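Local coordinates for protein LP04448p (Drosophila melanogaster, PDB 4QMH) that probably binds tubulin through this fourth TOG domain of Mini spindles, a member of the XMAP215 family that drives microtubule polymerization, at residues T76-C81 against L119-S124; P101-A106 against N123-K128; H182-I187 against K227-A232. All coordinates share one frame; numbering follows the deposited sequence.

Contact 1: residues T76-C81 against L119-S124; sequences TTLAIC and LNCINS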
# COMPACT_ATOMS: atom_id res chain seq x y z
N THR A 76 2.83 6.93 15.07
CA THR A 76 4.26 6.82 15.33
C THR A 76 4.86 5.71 14.48
O THR A 76 5.97 5.85 13.94
CB THR A 76 4.54 6.57 16.83
OG1 THR A 76 4.08 7.70 17.59
CG2 THR A 76 6.04 6.38 17.08
N THR A 77 4.13 4.61 14.37
CA THR A 77 4.61 3.46 13.60
C THR A 77 4.76 3.80 12.11
O THR A 77 5.71 3.35 11.47
CB THR A 77 3.71 2.22 13.83
OG1 THR A 77 3.64 1.92 15.23
CG2 THR A 77 4.23 1.01 13.08
N LEU A 78 3.85 4.60 11.56
CA LEU A 78 4.02 5.04 10.17
C LEU A 78 5.33 5.80 10.00
O LEU A 78 6.08 5.55 9.06
CB LEU A 78 2.84 5.89 9.71
CG LEU A 78 1.52 5.14 9.49
CD1 LEU A 78 0.36 6.13 9.47
CD2 LEU A 78 1.55 4.29 8.20
N ALA A 79 5.60 6.72 10.93
CA ALA A 79 6.85 7.48 10.92
C ALA A 79 8.05 6.54 10.98
O ALA A 79 9.03 6.73 10.26
CB ALA A 79 6.89 8.47 12.08
N ILE A 80 7.99 5.54 11.85
CA ILE A 80 9.09 4.58 11.95
C ILE A 80 9.29 3.78 10.67
O ILE A 80 10.42 3.51 10.26
CB ILE A 80 8.90 3.63 13.14
CG1 ILE A 80 9.17 4.39 14.45
CG2 ILE A 80 9.85 2.45 13.03
CD1 ILE A 80 8.72 3.64 15.68
N CYS A 81 8.19 3.39 10.03
CA CYS A 81 8.30 2.64 8.79
C CYS A 81 8.93 3.48 7.68
O CYS A 81 9.67 2.97 6.86
CB CYS A 81 6.95 2.08 8.34
SG CYS A 81 6.37 0.74 9.38
N LEU A 119 0.26 7.36 2.71
CA LEU A 119 0.64 7.52 1.31
C LEU A 119 2.15 7.69 1.16
O LEU A 119 2.75 7.16 0.23
CB LEU A 119 -0.08 8.71 0.69
CG LEU A 119 -1.51 8.49 0.22
CD1 LEU A 119 -2.12 9.80 -0.27
CD2 LEU A 119 -1.54 7.43 -0.90
N ASN A 120 2.75 8.43 2.08
CA ASN A 120 4.18 8.69 2.05
C ASN A 120 5.00 7.42 2.27
O ASN A 120 6.03 7.22 1.64
CB ASN A 120 4.56 9.73 3.09
CG ASN A 120 4.05 11.11 2.75
OD1 ASN A 120 3.89 11.44 1.58
ND2 ASN A 120 3.80 11.91 3.77
N CYS A 121 4.54 6.58 3.19
CA CYS A 121 5.15 5.28 3.39
C CYS A 121 5.07 4.46 2.12
O CYS A 121 6.05 3.86 1.69
CB CYS A 121 4.45 4.50 4.49
SG CYS A 121 5.09 4.79 6.12
N ILE A 122 3.87 4.39 1.54
CA ILE A 122 3.68 3.60 0.35
C ILE A 122 4.64 4.07 -0.74
O ILE A 122 5.36 3.27 -1.32
CB ILE A 122 2.23 3.66 -0.16
CG1 ILE A 122 1.30 2.93 0.82
CG2 ILE A 122 2.15 3.02 -1.54
CD1 ILE A 122 -0.20 3.16 0.58
N ASN A 123 4.65 5.37 -0.99
CA ASN A 123 5.47 5.89 -2.08
C ASN A 123 6.97 5.81 -1.79
O ASN A 123 7.77 5.65 -2.70
CB ASN A 123 5.02 7.29 -2.48
CG ASN A 123 3.70 7.28 -3.21
OD1 ASN A 123 3.41 6.36 -3.97
ND2 ASN A 123 2.87 8.30 -2.98
N SER A 124 7.34 5.91 -0.51
CA SER A 124 8.74 5.70 -0.14
C SER A 124 9.19 4.27 -0.40
O SER A 124 10.25 4.05 -1.00
CB SER A 124 9.00 6.07 1.31
OG SER A 124 10.37 5.85 1.61
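Leu78 O and Cys121 SG are the closest pair across this contact, 3.2 Å apart. The thiol sulfur of Cys121 comes up against the carbonyl oxygen at the flank of helix 71-88. The same sulfur has two apolar neighbours. Cys121 SG lies 4.1 Å from Leu78 CD2. Cys121 SG is also 4.0 Å from Cys81 CB. The sulfur is therefore set against one backbone oxygen and two side chains spaced one helical turn apart. The torsion of Cys121 puts it there: SG is anti to the carbonyl carbon and beside the backbone N (chi1 -89°). The two cysteines are not joined. Cys81 SG and Cys121 SG are 5.4 Å apart, too far for a disulfide. The backbones come near each other at this small side chain, with Cys81 CA and Cys121 CA 6.8 Å apart. All three touching residues are buried. The contact joins helices of the all-helical TOG domain, which stacks its helices in the manner of HEAT repeats. Phe103 of helix 96-106 touches Leu78, Cys81 and Cys121. Leu78 also meets Leu66 of helix 58-66. Ile80 packs on helix 31-48, while Ile122 packs on Trp158 of helix 149-162.

Contact 2: residues P101-A106 against N123-K128; sequences PGFLHA and NSFGEK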
# COMPACT_ATOMS: atom_id res chain seq x y z
N PRO A 101 -0.11 -4.02 3.70
CA PRO A 101 -1.53 -4.08 4.11
C PRO A 101 -1.86 -3.06 5.19
O PRO A 101 -2.96 -2.47 5.17
CB PRO A 101 -1.67 -5.50 4.65
CG PRO A 101 -0.68 -6.29 3.80
CD PRO A 101 0.51 -5.36 3.68
N GLY A 102 -0.93 -2.82 6.11
CA GLY A 102 -1.14 -1.85 7.17
C GLY A 102 -1.15 -0.42 6.66
O GLY A 102 -1.94 0.40 7.10
N PHE A 103 -0.26 -0.12 5.72
CA PHE A 103 -0.27 1.19 5.06
C PHE A 103 -1.60 1.41 4.36
O PHE A 103 -2.19 2.49 4.44
CB PHE A 103 0.83 1.29 3.99
CG PHE A 103 2.23 1.13 4.51
CD1 PHE A 103 2.53 1.28 5.85
CD2 PHE A 103 3.24 0.82 3.61
CE1 PHE A 103 3.84 1.12 6.29
CE2 PHE A 103 4.56 0.68 4.05
CZ PHE A 103 4.85 0.82 5.39
N LEU A 104 -2.08 0.39 3.66
CA LEU A 104 -3.32 0.53 2.91
C LEU A 104 -4.46 0.78 3.88
O LEU A 104 -5.36 1.58 3.62
CB LEU A 104 -3.61 -0.72 2.09
CG LEU A 104 -2.73 -0.96 0.85
CD1 LEU A 104 -3.07 -2.32 0.25
CD2 LEU A 104 -2.90 0.17 -0.17
N HIS A 105 -4.44 0.08 5.00
CA HIS A 105 -5.52 0.23 5.95
C HIS A 105 -5.56 1.64 6.53
O HIS A 105 -6.64 2.19 6.76
CB HIS A 105 -5.42 -0.81 7.06
CG HIS A 105 -6.65 -0.89 7.89
ND1 HIS A 105 -7.82 -1.46 7.43
CD2 HIS A 105 -6.91 -0.43 9.13
CE1 HIS A 105 -8.74 -1.36 8.37
NE2 HIS A 105 -8.21 -0.74 9.41
N ALA A 106 -4.39 2.25 6.73
CA ALA A 106 -4.34 3.60 7.27
C ALA A 106 -4.83 4.64 6.26
O ALA A 106 -5.13 5.77 6.64
CB ALA A 106 -2.90 3.94 7.73
N ASN A 123 4.65 5.37 -0.99
CA ASN A 123 5.47 5.89 -2.08
C ASN A 123 6.97 5.81 -1.79
O ASN A 123 7.77 5.65 -2.70
CB ASN A 123 5.02 7.29 -2.48
CG ASN A 123 3.70 7.28 -3.21
OD1 ASN A 123 3.41 6.36 -3.97
ND2 ASN A 123 2.87 8.30 -2.98
N SER A 124 7.34 5.91 -0.51
CA SER A 124 8.74 5.70 -0.14
C SER A 124 9.19 4.27 -0.40
O SER A 124 10.25 4.05 -1.00
CB SER A 124 9.00 6.07 1.31
OG SER A 124 10.37 5.85 1.61
N PHE A 125 8.39 3.30 0.04
CA PHE A 125 8.71 1.91 -0.24
C PHE A 125 8.72 1.67 -1.75
O PHE A 125 9.56 0.94 -2.26
CB PHE A 125 7.72 0.97 0.46
CG PHE A 125 8.11 0.63 1.88
CD1 PHE A 125 8.01 1.58 2.89
CD2 PHE A 125 8.58 -0.64 2.19
CE1 PHE A 125 8.38 1.26 4.19
CE2 PHE A 125 8.95 -0.96 3.49
CZ PHE A 125 8.85 -0.00 4.49
N GLY A 126 7.78 2.28 -2.46
CA GLY A 126 7.69 2.08 -3.90
C GLY A 126 8.93 2.55 -4.62
O GLY A 126 9.51 1.84 -5.45
N GLU A 127 9.35 3.77 -4.31
CA GLU A 127 10.54 4.35 -4.92
C GLU A 127 11.82 3.59 -4.59
O GLU A 127 12.67 3.38 -5.45
CB GLU A 127 10.70 5.80 -4.48
CG GLU A 127 9.55 6.71 -4.91
CD GLU A 127 9.34 6.76 -6.41
OE1 GLU A 127 10.23 6.29 -7.16
OE2 GLU A 127 8.29 7.26 -6.85
N LYS A 128 11.95 3.16 -3.33
CA LYS A 128 13.18 2.55 -2.87
C LYS A 128 13.30 1.08 -3.23
O LYS A 128 14.36 0.62 -3.65
CB LYS A 128 13.32 2.75 -1.36
CG LYS A 128 13.47 4.20 -0.98
CD LYS A 128 13.41 4.41 0.51
CE LYS A 128 13.67 5.85 0.87
NZ LYS A 128 12.66 6.77 0.28
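Phe103 and Phe125 meet between two helices whose nearest CA atoms, those of Phe103 and Asn123, are 10.3 Å apart. Both side chains point toward the other helix, and the contact is this one aromatic pair. It is a T-shaped, edge-to-face stack. The ring centroids are 5.3 Å apart and the planes stand at 62°. Phe103 supplies the edge. Its CE2 lies over one face of the Phe125 ring, 3.7 Å from Phe125 CD1, and is offset toward the rim. Phe103 CZ follows along that side, 3.8 Å from Phe125 CE1. Ring hydrogens of Phe103 thus meet the pi face of Phe125. In Phe125, CG is beside the backbone N (chi1 -86°) and chi2 of 71° turns the ring so that a face looks at Phe103. On the same helix, Lys128 NZ donates a hydrogen bond to Ser124 OG, one turn back, at 2.8 Å. Helix 96-106 is kinked where Pro101 and Gly102 lack the backbone bond to the preceding turn. The pair sits in the domain interior. Phe125 touches Ala85 of helix 71-88. Phe125 also meets Cys92 and Phe134 in loops. Leu104 packs on Leu155 of helix 149-162.

Contact 3: residues H182-I187 against K227-A232; sequences HLYAHI and KDILAA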
# COMPACT_ATOMS: atom_id res chain seq x y z
N HIS A 182 -13.87 -4.54 -8.60
CA HIS A 182 -14.03 -3.40 -7.71
C HIS A 182 -14.09 -2.13 -8.55
O HIS A 182 -14.86 -1.22 -8.25
CB HIS A 182 -12.90 -3.35 -6.69
CG HIS A 182 -12.73 -4.64 -5.96
ND1 HIS A 182 -13.67 -5.11 -5.07
CD2 HIS A 182 -11.75 -5.57 -6.02
CE1 HIS A 182 -13.26 -6.28 -4.59
NE2 HIS A 182 -12.10 -6.58 -5.15
N LEU A 183 -13.31 -2.08 -9.62
CA LEU A 183 -13.37 -0.93 -10.52
C LEU A 183 -14.79 -0.81 -11.07
O LEU A 183 -15.36 0.28 -11.11
CB LEU A 183 -12.39 -1.13 -11.66
CG LEU A 183 -12.39 -0.01 -12.71
CD1 LEU A 183 -11.81 1.24 -12.12
CD2 LEU A 183 -11.55 -0.47 -13.89
N TYR A 184 -15.36 -1.93 -11.52
CA TYR A 184 -16.67 -1.90 -12.17
C TYR A 184 -17.79 -1.51 -11.20
O TYR A 184 -18.78 -0.89 -11.59
CB TYR A 184 -16.97 -3.23 -12.86
CG TYR A 184 -16.12 -3.47 -14.09
CD1 TYR A 184 -15.27 -2.49 -14.58
CD2 TYR A 184 -16.19 -4.68 -14.78
CE1 TYR A 184 -14.49 -2.70 -15.71
CE2 TYR A 184 -15.42 -4.91 -15.92
CZ TYR A 184 -14.57 -3.91 -16.37
OH TYR A 184 -13.80 -4.12 -17.49
N ALA A 185 -17.63 -1.85 -9.93
CA ALA A 185 -18.60 -1.41 -8.93
C ALA A 185 -18.40 0.06 -8.58
O ALA A 185 -19.37 0.82 -8.48
CB ALA A 185 -18.49 -2.25 -7.69
N HIS A 186 -17.15 0.46 -8.39
CA HIS A 186 -16.85 1.79 -7.85
C HIS A 186 -17.00 2.92 -8.87
O HIS A 186 -17.18 4.07 -8.47
CB HIS A 186 -15.48 1.81 -7.17
CG HIS A 186 -15.38 0.86 -6.02
ND1 HIS A 186 -14.18 0.53 -5.41
CD2 HIS A 186 -16.33 0.15 -5.36
CE1 HIS A 186 -14.40 -0.34 -4.45
NE2 HIS A 186 -15.70 -0.58 -4.40
N ILE A 187 -16.93 2.60 -10.15
CA ILE A 187 -17.29 3.54 -11.20
C ILE A 187 -18.69 4.06 -10.96
O ILE A 187 -19.03 5.16 -11.36
CB ILE A 187 -17.23 2.86 -12.58
CG1 ILE A 187 -15.80 2.83 -13.09
CG2 ILE A 187 -18.14 3.57 -13.58
CD1 ILE A 187 -15.65 1.96 -14.31
N LYS A 227 -23.92 -0.67 -19.31
CA LYS A 227 -23.83 0.44 -20.27
C LYS A 227 -22.86 1.52 -19.82
O LYS A 227 -22.10 2.05 -20.64
CB LYS A 227 -25.21 1.05 -20.53
CG LYS A 227 -26.14 0.17 -21.33
CD LYS A 227 -27.42 0.91 -21.69
CE LYS A 227 -28.27 0.11 -22.67
NZ LYS A 227 -29.46 0.88 -23.13
N ASP A 228 -22.89 1.85 -18.54
CA ASP A 228 -21.97 2.84 -18.00
C ASP A 228 -20.53 2.33 -17.90
O ASP A 228 -19.59 3.09 -18.14
CB ASP A 228 -22.48 3.34 -16.65
CG ASP A 228 -23.85 3.98 -16.76
OD1 ASP A 228 -23.95 5.03 -17.43
OD2 ASP A 228 -24.82 3.42 -16.22
N ILE A 229 -20.36 1.06 -17.57
CA ILE A 229 -19.02 0.48 -17.52
C ILE A 229 -18.42 0.45 -18.92
O ILE A 229 -17.27 0.85 -19.13
CB ILE A 229 -19.04 -0.93 -16.89
CG1 ILE A 229 -19.54 -0.86 -15.44
CG2 ILE A 229 -17.65 -1.57 -16.95
CD1 ILE A 229 -20.01 -2.18 -14.89
N LEU A 230 -19.21 0.01 -19.90
CA LEU A 230 -18.73 -0.02 -21.27
C LEU A 230 -18.40 1.39 -21.75
O LEU A 230 -17.39 1.60 -22.43
CB LEU A 230 -19.75 -0.69 -22.20
CG LEU A 230 -19.31 -0.75 -23.66
CD1 LEU A 230 -17.99 -1.49 -23.81
CD2 LEU A 230 -20.41 -1.38 -24.49
N ALA A 231 -19.24 2.35 -21.39
CA ALA A 231 -18.97 3.74 -21.76
C ALA A 231 -17.61 4.20 -21.24
O ALA A 231 -16.86 4.86 -21.95
CB ALA A 231 -20.08 4.66 -21.24
N ALA A 232 -17.30 3.83 -19.99
CA ALA A 232 -16.01 4.16 -19.39
C ALA A 232 -14.85 3.50 -20.13
O ALA A 232 -13.81 4.12 -20.37
CB ALA A 232 -15.99 3.76 -17.92
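Ile229 places its CG2 methyl over one face of the Tyr184 ring, a CH-pi contact. The methyl carbon CG2 is 3.6 Å from the ring centroid and 15° off the ring normal. It is shifted slightly toward the CD1 side, where Ile229 CG2 and Tyr184 CD1 are 3.5 Å apart. The first torsion of Ile229 explains this. With CG1 beside the backbone N (chi1 -62°), the other branch, CG2, lies opposite that N and reaches the ring.

Apolar packing continues around it. Ile229 CD1 rests against Tyr184 CB at 3.8 Å, near the root of the side chain. A second apolar pair lies beside the first: Ile187 CD1 meets Ala232 CB at 4.0 Å. Ile229 and Ala232 are one turn apart on the same face of helix 226-236. A methylene also nears a carbonyl: Ile229 CG1 passes 3.9 Å from Tyr184 O. The contact packs residues 182-187, at the end of helix 173-186, against helix 226-236 in the later half of the TOG domain, an array of helices stacked in HEAT-like fashion. Leu218 of helix 211-221 touches both Tyr184 and Ile229, and Val202 of helix 192-209 touches Ile187.

The polar bond of Tyr184 leads out of the two segments. Tyr184 OH is hydrogen-bonded to Met214 O, which fixes the far end of the ring under Ile229. Were Tyr184 replaced by an alanine, Met214 O would probably lose this partner and the CG2 methyl of Ile229 the ring face it rests on.

From the N terminus, contact 1 opens on helix 71-88 and contact 2 opens next, on helix 96-106. Contact 1 closes first, at 119-124 on helix 112-129, and contact 2 closes on the next turns, at 123-128. The two loops overlap and cross, and they share Asn123 and Ser124. They also touch: Cys81 O is 3.4 Å from Phe125 CE1. Together they tie three successive helices into one core. Contact 3 follows in series. It closes a separate loop from helix 173-186 to helix 226-236. Its centre is about 32 Å from that of contact 1, on the other side of the chain's centre.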